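PDB 1GCV: hemoglobin subunit beta from Mustelus griseus, which carries oxygen from the gills to the peripheral tissues as the heme-bearing beta chain of a heterotetrameric globin. Local coordinates for residues D9-T14 with Q117-K122. Numbering follows the deposited sequence.
Sequences DEISKT and QGIWDK
Glu10 meets both Ile119 and Trp120, and its carboxylate takes the one hydrogen bond that joins the two segments. Its CG, anti to the backbone N (chi1 161°), lies against Ile119, 4.1 Å from the CG2 atom of that residue; the bend at chi2 then turns CD aside from that line. Beyond the bend, Glu10 OE1 accepts from Trp120 NE1 at 2.9 Å; the N-H reaches the oxygen on its anti side, and the oxygen lies close to the indole plane. Carboxylate and ring stand nearly perpendicular, 84° apart. The same OE1 also forms a salt bridge with Arg108 of helix 93-108, so two donors grip one oxygen. One residue on, Ile11 supplies the apolar part: its CD1 touches Ile119 CG2 at 3.8 Å, while Val65, Met68 and Phe123 also touch this side chain. A turn later Thr14 comes tip to tip with the indole. Its CB sits in the ring plane at the benzo edge, 3.5 Å from Trp120 CZ2. With OG1 beside its own backbone N, the hydroxyl turns back to donate to Glu10 O at 2.7 Å, a carbonyl that also accepts from Thr14 N. An alanine in place of Trp120 would probably leave Glu10 OE1 with Arg108 but without its indole donor, and open a gap beside Thr14 and Leu104. The axes of 9-14, on helix 5-17, and 117-122, on helix 114-132, pass 10.3 Å apart at 82°, almost perpendicular. This is the packing of the first and last helices, A on H, in the globin fold, with the Trp120 side chain about 11 Å from the heme.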
loop_
_atom_site.group_PDB
_atom_site.type_symbol
_atom_site.label_atom_id
_atom_site.label_comp_id
_atom_site.label_asym_id
_atom_site.label_seq_id
_atom_site.Cartn_x
_atom_site.Cartn_y
_atom_site.Cartn_z
ATOM N N ASP B 9 21.721 4.762 -19.411
ATOM C CA ASP B 9 23.009 5.348 -19.076
ATOM C C ASP B 9 23.171 5.644 -17.589
ATOM O O ASP B 9 24.209 5.352 -17.004
ATOM C CB ASP B 9 23.226 6.633 -19.880
ATOM C CG ASP B 9 23.530 6.360 -21.350
ATOM O OD1 ASP B 9 23.585 7.326 -22.139
ATOM O OD2 ASP B 9 23.712 5.178 -21.714
ATOM N N GLU B 10 22.148 6.231 -16.980
ATOM C CA GLU B 10 22.204 6.554 -15.561
ATOM C C GLU B 10 22.427 5.296 -14.738
ATOM O O GLU B 10 23.267 5.272 -13.841
ATOM C CB GLU B 10 20.907 7.229 -15.117
ATOM C CG GLU B 10 20.673 7.200 -13.609
ATOM C CD GLU B 10 21.641 8.086 -12.839
ATOM O OE1 GLU B 10 21.886 7.803 -11.645
ATOM O OE2 GLU B 10 22.158 9.063 -13.427
ATOM N N ILE B 11 21.675 4.247 -15.052
ATOM C CA ILE B 11 21.782 2.992 -14.320
ATOM C C ILE B 11 23.098 2.260 -14.582
ATOM O O ILE B 11 23.795 1.875 -13.645
ATOM C CB ILE B 11 20.591 2.061 -14.660
ATOM C CG1 ILE B 11 19.338 2.559 -13.935
ATOM C CG2 ILE B 11 20.896 0.625 -14.245
ATOM C CD1 ILE B 11 18.081 2.492 -14.757
ATOM N N SER B 12 23.437 2.076 -15.855
ATOM C CA SER B 12 24.663 1.380 -16.224
ATOM C C SER B 12 25.909 2.108 -15.738
ATOM O O SER B 12 26.849 1.480 -15.253
ATOM C CB SER B 12 24.731 1.201 -17.740
ATOM O OG SER B 12 25.396 2.298 -18.338
ATOM N N LYS B 13 25.921 3.432 -15.869
ATOM C CA LYS B 13 27.067 4.217 -15.432
ATOM C C LYS B 13 27.280 4.147 -13.921
ATOM O O LYS B 13 28.412 4.022 -13.459
ATOM C CB LYS B 13 26.906 5.676 -15.859
ATOM C CG LYS B 13 27.928 6.128 -16.897
ATOM C CD LYS B 13 27.647 5.508 -18.267
ATOM C CE LYS B 13 28.423 4.209 -18.475
ATOM N NZ LYS B 13 27.771 3.304 -19.470
ATOM N N THR B 14 26.195 4.230 -13.153
ATOM C CA THR B 14 26.294 4.175 -11.693
ATOM C C THR B 14 26.854 2.838 -11.231
ATOM O O THR B 14 27.614 2.770 -10.265
ATOM C CB THR B 14 24.920 4.383 -11.022
ATOM O OG1 THR B 14 24.411 5.673 -11.374
ATOM C CG2 THR B 14 25.041 4.296 -9.500
ATOM N N GLN B 117 16.001 10.306 -9.068
ATOM C CA GLN B 117 15.331 9.386 -8.149
ATOM C C GLN B 117 14.253 8.637 -8.921
ATOM O O GLN B 117 14.040 7.444 -8.705
ATOM C CB GLN B 117 14.685 10.137 -6.980
ATOM C CG GLN B 117 13.782 9.247 -6.110
ATOM C CD GLN B 117 13.116 9.986 -4.958
ATOM O OE1 GLN B 117 13.288 11.191 -4.789
ATOM N NE2 GLN B 117 12.346 9.255 -4.155
ATOM N N GLY B 118 13.574 9.350 -9.818
ATOM C CA GLY B 118 12.534 8.742 -10.630
ATOM C C GLY B 118 13.052 7.595 -11.487
ATOM O O GLY B 118 12.358 6.603 -11.672
ATOM N N ILE B 119 14.273 7.724 -12.008
ATOM C CA ILE B 119 14.861 6.679 -12.837
ATOM C C ILE B 119 15.138 5.424 -12.003
ATOM O O ILE B 119 14.855 4.305 -12.429
ATOM C CB ILE B 119 16.180 7.160 -13.483
ATOM C CG1 ILE B 119 15.898 8.333 -14.424
ATOM C CG2 ILE B 119 16.839 6.017 -14.252
ATOM C CD1 ILE B 119 17.148 8.993 -14.978
ATOM N N TRP B 120 15.692 5.619 -10.812
ATOM C CA TRP B 120 15.996 4.512 -9.916
ATOM C C TRP B 120 14.729 3.857 -9.386
ATOM O O TRP B 120 14.657 2.639 -9.244
ATOM C CB TRP B 120 16.856 5.017 -8.765
ATOM C CG TRP B 120 18.252 5.207 -9.209
ATOM C CD1 TRP B 120 18.846 6.379 -9.589
ATOM C CD2 TRP B 120 19.226 4.182 -9.396
ATOM N NE1 TRP B 120 20.133 6.141 -10.006
ATOM C CE2 TRP B 120 20.393 4.800 -9.898
ATOM C CE3 TRP B 120 19.228 2.794 -9.192
ATOM C CZ2 TRP B 120 21.553 4.079 -10.196
ATOM C CZ3 TRP B 120 20.380 2.078 -9.489
ATOM C CH2 TRP B 120 21.527 2.723 -9.986
ATOM N N ASP B 121 13.725 4.672 -9.093
ATOM C CA ASP B 121 12.452 4.161 -8.602
ATOM C C ASP B 121 11.878 3.236 -9.667
ATOM O O ASP B 121 11.382 2.151 -9.374
ATOM C CB ASP B 121 11.490 5.327 -8.357
ATOM C CG ASP B 121 10.176 4.884 -7.756
ATOM O OD1 ASP B 121 9.185 4.782 -8.500
ATOM O OD2 ASP B 121 10.131 4.640 -6.535
ATOM N N LYS B 122 11.963 3.688 -10.912
ATOM C CA LYS B 122 11.466 2.937 -12.053
ATOM C C LYS B 122 12.233 1.638 -12.198
ATOM O O LYS B 122 11.647 0.579 -12.413
ATOM C CB LYS B 122 11.619 3.772 -13.322
ATOM C CG LYS B 122 11.067 3.117 -14.560
ATOM C CD LYS B 122 11.458 3.908 -15.792
ATOM C CE LYS B 122 10.459 3.704 -16.910
ATOM N NZ LYS B 122 11.108 3.809 -18.241
#